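Local coordinates for allergen Aed a 2 (Aedes aegypti, PDB 3DXL), which binds and sequesters host biogenic amines and eicosanoids such as serotonin, noradrenaline and leukotrienes, thereby modulating blood feeding by the female mosquito, at residues K160-G165 with A184-H189; E188-V193 with K243-Y248. One frame throughout, in Å; residues are numbered along the deposited sequence. Where two conformers were deposited one is given.

Contact 1 (K160-G165 with A184-H189)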
loop_
_atom_site.group_PDB
_atom_site.type_symbol
_atom_site.label_atom_id
_atom_site.label_comp_id
_atom_site.label_asym_id
_atom_site.label_seq_id
_atom_site.Cartn_x
_atom_site.Cartn_y
_atom_site.Cartn_z
ATOM N N LYS A 160 5.150 -15.348 -8.932
ATOM C CA LYS A 160 5.258 -16.235 -7.793
ATOM C C LYS A 160 4.436 -17.508 -7.988
ATOM O O LYS A 160 4.898 -18.610 -7.693
ATOM C CB LYS A 160 4.801 -15.477 -6.546
ATOM C CG LYS A 160 4.893 -16.206 -5.242
ATOM C CD LYS A 160 4.614 -15.247 -4.096
ATOM C CE LYS A 160 4.560 -15.979 -2.774
ATOM N NZ LYS A 160 4.134 -15.054 -1.695
ATOM N N TYR A 161 3.214 -17.363 -8.497
ATOM C CA TYR A 161 2.286 -18.492 -8.535
ATOM C C TYR A 161 2.199 -19.195 -9.886
ATOM O O TYR A 161 1.850 -20.374 -9.935
ATOM C CB TYR A 161 0.905 -18.072 -8.021
ATOM C CG TYR A 161 0.973 -17.649 -6.575
ATOM C CD1 TYR A 161 1.109 -18.599 -5.559
ATOM C CD2 TYR A 161 0.951 -16.304 -6.216
ATOM C CE1 TYR A 161 1.204 -18.218 -4.235
ATOM C CE2 TYR A 161 1.044 -15.918 -4.880
ATOM C CZ TYR A 161 1.170 -16.878 -3.902
ATOM O OH TYR A 161 1.262 -16.496 -2.575
ATOM N N TYR A 162 2.516 -18.470 -10.957
ATOM C CA TYR A 162 2.472 -18.993 -12.333
ATOM C C TYR A 162 3.797 -18.641 -13.017
ATOM O O TYR A 162 3.824 -17.850 -13.953
ATOM C CB TYR A 162 1.261 -18.407 -13.092
ATOM C CG TYR A 162 -0.033 -18.686 -12.384
ATOM C CD1 TYR A 162 -0.743 -19.861 -12.638
ATOM C CD2 TYR A 162 -0.538 -17.798 -11.428
ATOM C CE1 TYR A 162 -1.914 -20.144 -11.964
ATOM C CE2 TYR A 162 -1.698 -18.069 -10.743
ATOM C CZ TYR A 162 -2.387 -19.243 -11.016
ATOM O OH TYR A 162 -3.543 -19.499 -10.339
ATOM N N PRO A 163 4.911 -19.235 -12.547
ATOM C CA PRO A 163 6.220 -18.748 -12.980
ATOM C C PRO A 163 6.511 -18.929 -14.472
ATOM O O PRO A 163 6.123 -19.937 -15.077
ATOM C CB PRO A 163 7.210 -19.581 -12.143
ATOM C CG PRO A 163 6.408 -20.193 -11.063
ATOM C CD PRO A 163 5.027 -20.344 -11.585
ATOM N N ALA A 164 7.189 -17.948 -15.052
ATOM C CA ALA A 164 7.727 -18.053 -16.403
ATOM C C ALA A 164 8.549 -19.329 -16.532
ATOM O O ALA A 164 9.276 -19.711 -15.610
ATOM C CB ALA A 164 8.576 -16.840 -16.730
ATOM N N GLY A 165 8.417 -19.983 -17.680
ATOM C CA GLY A 165 9.150 -21.216 -17.965
ATOM C C GLY A 165 8.519 -22.474 -17.396
ATOM O O GLY A 165 8.995 -23.583 -17.663
ATOM N N ALA A 184 -6.939 -24.130 -5.338
ATOM C CA ALA A 184 -6.194 -23.555 -4.216
ATOM C C ALA A 184 -5.108 -22.572 -4.657
ATOM O O ALA A 184 -4.917 -21.524 -4.029
ATOM C CB ALA A 184 -5.589 -24.665 -3.353
ATOM N N LEU A 185 -4.391 -22.907 -5.725
ATOM C CA LEU A 185 -3.340 -22.029 -6.241
ATOM C C LEU A 185 -3.897 -20.664 -6.630
ATOM O O LEU A 185 -3.331 -19.631 -6.254
ATOM C CB LEU A 185 -2.620 -22.665 -7.434
ATOM C CG LEU A 185 -1.485 -21.862 -8.077
ATOM C CD1 LEU A 185 -0.360 -21.601 -7.090
ATOM C CD2 LEU A 185 -0.940 -22.568 -9.308
ATOM N N PHE A 186 -4.999 -20.646 -7.374
ATOM C CA PHE A 186 -5.585 -19.387 -7.784
ATOM C C PHE A 186 -6.118 -18.578 -6.596
ATOM O O PHE A 186 -6.035 -17.349 -6.584
ATOM C CB PHE A 186 -6.671 -19.588 -8.842
ATOM C CG PHE A 186 -7.235 -18.299 -9.348
ATOM C CD1 PHE A 186 -6.476 -17.469 -10.172
ATOM C CD2 PHE A 186 -8.505 -17.892 -8.963
ATOM C CE1 PHE A 186 -6.991 -16.267 -10.634
ATOM C CE2 PHE A 186 -9.028 -16.685 -9.422
ATOM C CZ PHE A 186 -8.270 -15.876 -10.256
ATOM N N LYS A 187 -6.654 -19.262 -5.593
ATOM C CA LYS A 187 -7.097 -18.575 -4.387
ATOM C C LYS A 187 -5.943 -17.897 -3.651
ATOM O O LYS A 187 -6.099 -16.796 -3.139
ATOM C CB LYS A 187 -7.872 -19.527 -3.472
ATOM C CG LYS A 187 -9.169 -20.032 -4.106
ATOM C CD LYS A 187 -9.994 -20.854 -3.141
ATOM C CE LYS A 187 -11.252 -21.387 -3.816
ATOM N NZ LYS A 187 -12.014 -22.266 -2.893
ATOM N N GLU A 188 -4.779 -18.533 -3.642
ATOM C CA GLU A 188 -3.605 -17.946 -3.004
ATOM C C GLU A 188 -3.063 -16.781 -3.823
ATOM O O GLU A 188 -2.694 -15.744 -3.278
ATOM C CB GLU A 188 -2.518 -18.996 -2.810
ATOM C CG GLU A 188 -1.499 -18.608 -1.753
ATOM C CD GLU A 188 -0.385 -19.626 -1.577
ATOM O OE1 GLU A 188 -0.552 -20.798 -1.988
ATOM O OE2 GLU A 188 0.671 -19.238 -1.029
ATOM N N HIS A 189 -2.995 -16.957 -5.136
ATOM C CA HIS A 189 -2.588 -15.894 -6.029
ATOM C C HIS A 189 -3.492 -14.662 -5.871
ATOM O O HIS A 189 -3.012 -13.521 -5.801
ATOM C CB HIS A 189 -2.593 -16.394 -7.481
ATOM C CG HIS A 189 -2.560 -15.283 -8.477
ATOM N ND1 HIS A 189 -1.408 -14.589 -8.782
ATOM C CD2 HIS A 189 -3.554 -14.689 -9.174
ATOM C CE1 HIS A 189 -1.691 -13.635 -9.653
ATOM N NE2 HIS A 189 -2.986 -13.678 -9.909
#
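Beside the C-terminal, amine-binding pocket of this odorant-binding-protein fold, at its ligand-binding residue His189, the end of helix 153-161 meets the first turns of helix 184-196. Two consecutive tyrosines do most of the work. The Tyr161 ring lies flat along the helix surface, one face over the backbone of Glu188 and His189; His189 CA forms a CH-pi contact with it, 4.0 Å from the ring centroid. Its hydroxyl extends to Glu188, whose OE2 lies 3.2 Å from Tyr161 OH, the carboxylate plane turned 63° from the ring. Leu185 spreads its two methyls between the neighbours: CD1 packs 3.7 Å from Tyr161 CD1, and CD2 meets Tyr162 CE1 at the same distance.

Tyr162, the first residue to leave the helix, turns its edge to the face of the His189 imidazole in a T-shaped stack, CE2 3.7 Å from His189 CG, with the planes 81° apart. Farther out, Tyr162 OH comes to the edge of the Phe186 ring. Tyr161 CD2 lies at the edge of the imidazole, whose ND1 is buried without a polar partner. Helix 172-175 covers Tyr162 and Phe186 through Ile175, and His189 also rests on Cys157 and Glu158 of helix 153-161.

Contact 2 (E188-V193 with K243-Y248). With GOL (glycerol), chain F.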
loop_
_atom_site.group_PDB
_atom_site.type_symbol
_atom_site.label_atom_id
_atom_site.label_comp_id
_atom_site.label_asym_id
_atom_site.label_seq_id
_atom_site.Cartn_x
_atom_site.Cartn_y
_atom_site.Cartn_z
ATOM N N GLU A 188 -4.779 -18.533 -3.642
ATOM C CA GLU A 188 -3.605 -17.946 -3.004
ATOM C C GLU A 188 -3.063 -16.781 -3.823
ATOM O O GLU A 188 -2.694 -15.744 -3.278
ATOM C CB GLU A 188 -2.518 -18.996 -2.810
ATOM C CG GLU A 188 -1.499 -18.608 -1.753
ATOM C CD GLU A 188 -0.385 -19.626 -1.577
ATOM O OE1 GLU A 188 -0.552 -20.798 -1.988
ATOM O OE2 GLU A 188 0.671 -19.238 -1.029
ATOM N N HIS A 189 -2.995 -16.957 -5.136
ATOM C CA HIS A 189 -2.588 -15.894 -6.029
ATOM C C HIS A 189 -3.492 -14.662 -5.871
ATOM O O HIS A 189 -3.012 -13.521 -5.801
ATOM C CB HIS A 189 -2.593 -16.394 -7.481
ATOM C CG HIS A 189 -2.560 -15.283 -8.477
ATOM N ND1 HIS A 189 -1.408 -14.589 -8.782
ATOM C CD2 HIS A 189 -3.554 -14.689 -9.174
ATOM C CE1 HIS A 189 -1.691 -13.635 -9.653
ATOM N NE2 HIS A 189 -2.986 -13.678 -9.909
ATOM N N THR A 190 -4.798 -14.892 -5.780
ATOM C CA THR A 190 -5.750 -13.801 -5.678
ATOM C C THR A 190 -5.620 -13.117 -4.318
ATOM O O THR A 190 -5.764 -11.902 -4.228
ATOM C CB THR A 190 -7.175 -14.309 -5.944
ATOM O OG1 THR A 190 -7.249 -14.823 -7.289
ATOM C CG2 THR A 190 -8.185 -13.210 -5.810
ATOM N N ASP A 191 -5.317 -13.887 -3.276
ATOM C CA ASP A 191 -4.981 -13.302 -1.973
ATOM C C ASP A 191 -3.764 -12.369 -2.082
ATOM O O ASP A 191 -3.767 -11.259 -1.532
ATOM C CB ASP A 191 -4.755 -14.409 -0.935
ATOM C CG ASP A 191 -4.665 -13.870 0.480
ATOM O OD1 ASP A 191 -5.611 -13.187 0.929
ATOM O OD2 ASP A 191 -3.642 -14.127 1.127
ATOM N N CYS A 192 -2.736 -12.810 -2.799
ATOM C CA CYS A 192 -1.543 -11.983 -3.043
ATOM C C CYS A 192 -1.920 -10.656 -3.691
ATOM O O CYS A 192 -1.474 -9.590 -3.248
ATOM C CB CYS A 192 -0.545 -12.754 -3.916
ATOM S SG CYS A 192 0.990 -11.889 -4.378
ATOM N N VAL A 193 -2.767 -10.707 -4.717
ATOM C CA VAL A 193 -3.133 -9.496 -5.453
ATOM C C VAL A 193 -4.027 -8.577 -4.611
ATOM O O VAL A 193 -3.755 -7.380 -4.494
ATOM C CB VAL A 193 -3.819 -9.828 -6.794
ATOM C CG1 VAL A 193 -4.307 -8.566 -7.475
ATOM C CG2 VAL A 193 -2.863 -10.587 -7.705
ATOM N N LYS A 243 -11.085 -15.423 1.733
ATOM C CA LYS A 243 -11.819 -14.168 1.689
ATOM C C LYS A 243 -11.432 -13.296 0.493
ATOM O O LYS A 243 -12.324 -12.754 -0.162
ATOM C CB LYS A 243 -11.745 -13.428 3.031
ATOM C CG LYS A 243 -12.530 -14.148 4.136
ATOM C CD LYS A 243 -12.288 -13.571 5.520
ATOM C CE LYS A 243 -13.133 -12.348 5.761
ATOM N NZ LYS A 243 -12.753 -11.655 7.016
ATOM N N SER A 244 -10.133 -13.183 0.192
ATOM C CA SER A 244 -9.684 -12.414 -0.984
ATOM C C SER A 244 -10.344 -12.928 -2.259
ATOM O O SER A 244 -10.929 -12.165 -3.032
ATOM C CB SER A 244 -8.166 -12.480 -1.150
ATOM O OG SER A 244 -7.509 -11.692 -0.173
ATOM N N TRP A 245 -10.251 -14.239 -2.461
ATOM C CA TRP A 245 -10.839 -14.871 -3.636
ATOM C C TRP A 245 -12.357 -14.676 -3.676
ATOM O O TRP A 245 -12.922 -14.376 -4.731
ATOM C CB TRP A 245 -10.467 -16.350 -3.645
ATOM C CG TRP A 245 -11.108 -17.141 -4.753
ATOM C CD1 TRP A 245 -10.667 -17.258 -6.044
ATOM C CD2 TRP A 245 -12.300 -17.936 -4.659
ATOM N NE1 TRP A 245 -11.516 -18.083 -6.759
ATOM C CE2 TRP A 245 -12.530 -18.500 -5.939
ATOM C CE3 TRP A 245 -13.204 -18.218 -3.626
ATOM C CZ2 TRP A 245 -13.615 -19.350 -6.205
ATOM C CZ3 TRP A 245 -14.292 -19.051 -3.897
ATOM C CH2 TRP A 245 -14.482 -19.609 -5.175
ATOM N N HIS A 246 -13.012 -14.831 -2.530
ATOM C CA HIS A 246 -14.448 -14.607 -2.454
ATOM C C HIS A 246 -14.856 -13.236 -2.979
ATOM O O HIS A 246 -15.790 -13.119 -3.777
ATOM C CB HIS A 246 -14.958 -14.776 -1.025
ATOM C CG HIS A 246 -16.371 -14.324 -0.840
ATOM N ND1 HIS A 246 -17.454 -15.085 -1.230
ATOM C CD2 HIS A 246 -16.880 -13.187 -0.305
ATOM C CE1 HIS A 246 -18.568 -14.436 -0.940
ATOM N NE2 HIS A 246 -18.248 -13.281 -0.384
ATOM N N TYR A 247 -14.174 -12.187 -2.512
ATOM C CA TYR A 247 -14.545 -10.851 -2.932
ATOM C C TYR A 247 -14.211 -10.596 -4.393
ATOM O O TYR A 247 -14.992 -9.955 -5.103
ATOM C CB TYR A 247 -13.929 -9.798 -2.007
ATOM C CG TYR A 247 -14.693 -9.676 -0.708
ATOM C CD1 TYR A 247 -15.929 -9.043 -0.668
ATOM C CD2 TYR A 247 -14.191 -10.217 0.470
ATOM C CE1 TYR A 247 -16.642 -8.938 0.512
ATOM C CE2 TYR A 247 -14.903 -10.109 1.669
ATOM C CZ TYR A 247 -16.120 -9.474 1.671
ATOM O OH TYR A 247 -16.829 -9.357 2.839
ATOM N N TYR A 248 -13.063 -11.105 -4.833
ATOM C CA TYR A 248 -12.705 -10.999 -6.246
ATOM C C TYR A 248 -13.777 -11.635 -7.148
ATOM O O TYR A 248 -14.293 -10.988 -8.064
ATOM C CB TYR A 248 -11.332 -11.627 -6.489
ATOM C CG TYR A 248 -10.919 -11.649 -7.940
ATOM C CD1 TYR A 248 -10.521 -10.482 -8.587
ATOM C CD2 TYR A 248 -10.959 -12.837 -8.682
ATOM C CE1 TYR A 248 -10.150 -10.496 -9.939
ATOM C CE2 TYR A 248 -10.589 -12.861 -10.027
ATOM C CZ TYR A 248 -10.188 -11.690 -10.644
ATOM O OH TYR A 248 -9.819 -11.692 -11.970
HETATM C C1 GOL F . -6.496 -11.227 -12.261
HETATM O O1 GOL F . -7.515 -10.259 -12.359
HETATM C C2 GOL F . -5.654 -10.995 -11.011
HETATM O O2 GOL F . -4.400 -11.627 -11.167
HETATM C C3 GOL F . -6.382 -11.557 -9.797
HETATM O O3 GOL F . -6.533 -12.952 -9.931
HETATM O O HOH W 1 -7.998 -13.930 1.991
#
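Polar contacts hold one end of this helix crossing. Ser244 OG donates to Asp191 OD1 across 2.7 Å, and OD1 accepts on its anti lone pair, the one turned away from OD2. The Asp191 side chain, with CG anti to its backbone N (chi1 -169°), brings OD1 over to the neighbouring helix. A water completes the link: it lies 2.7 Å from Asp191 OD1, within hydrogen-bonding reach, and accepts from Ser244 N at 2.9 Å, so a backbone amide in the first turn of helix 243-253 is joined to the carboxylate. OD1 is thus gripped by the serine hydroxyl and the water, while Asp191 OD2 forms a salt bridge with Lys195.

Apolar packing centres on Thr190, whose CB points at the other helix. Its methyl CG2, anti to the backbone N, fits against the backbone of Trp245, 3.8 Å from Trp245 CA, and against Tyr248 CB at 3.6 Å. Thr190 OG1 is turned back to the carbonyl of Phe186, one turn earlier in its own helix.

Beyond the methyl, a glycerol, probably from the crystallisation liquor, bridges the two helices. His189 NE2 and glycerol O2 share a hydrogen bond of 2.8 Å in the ring plane, and glycerol O1 donates to Tyr248 OH across 2.7 Å. Glycerol C3 lies over one face of the Tyr248 ring, while glycerol O3 makes only a weak hydrogen bond to Thr190 OG1.

The axes of segments 188-193 and 243-248 approach to 7.9 Å and cross at 83°: a near-perpendicular packing that belongs to the all-helical PBP/GOBP fold and here borders the amine pocket containing His189.

Contacts 1 and 2 have centres 12 Å apart, both use helix 184-196, and they share Glu188 and His189. Along the chain, helix 153-161 comes first, helix 184-196 second and helix 243-253 last, so the middle helix is packed against an earlier partner in contact 1 and a later one in contact 2, all within the C-terminal of the two PBP/GOBP-type domains. The contacts also touch directly: Phe186 reaches both Trp245 and Tyr248, and Tyr161 packs on Cys192, whose disulfide to Cys157 ties the first two helices together. His189 therefore has its ring packed in contact 1 and its NE2 bonded to the glycerol beside contact 2, which probably marks the pocket where noradrenaline binds.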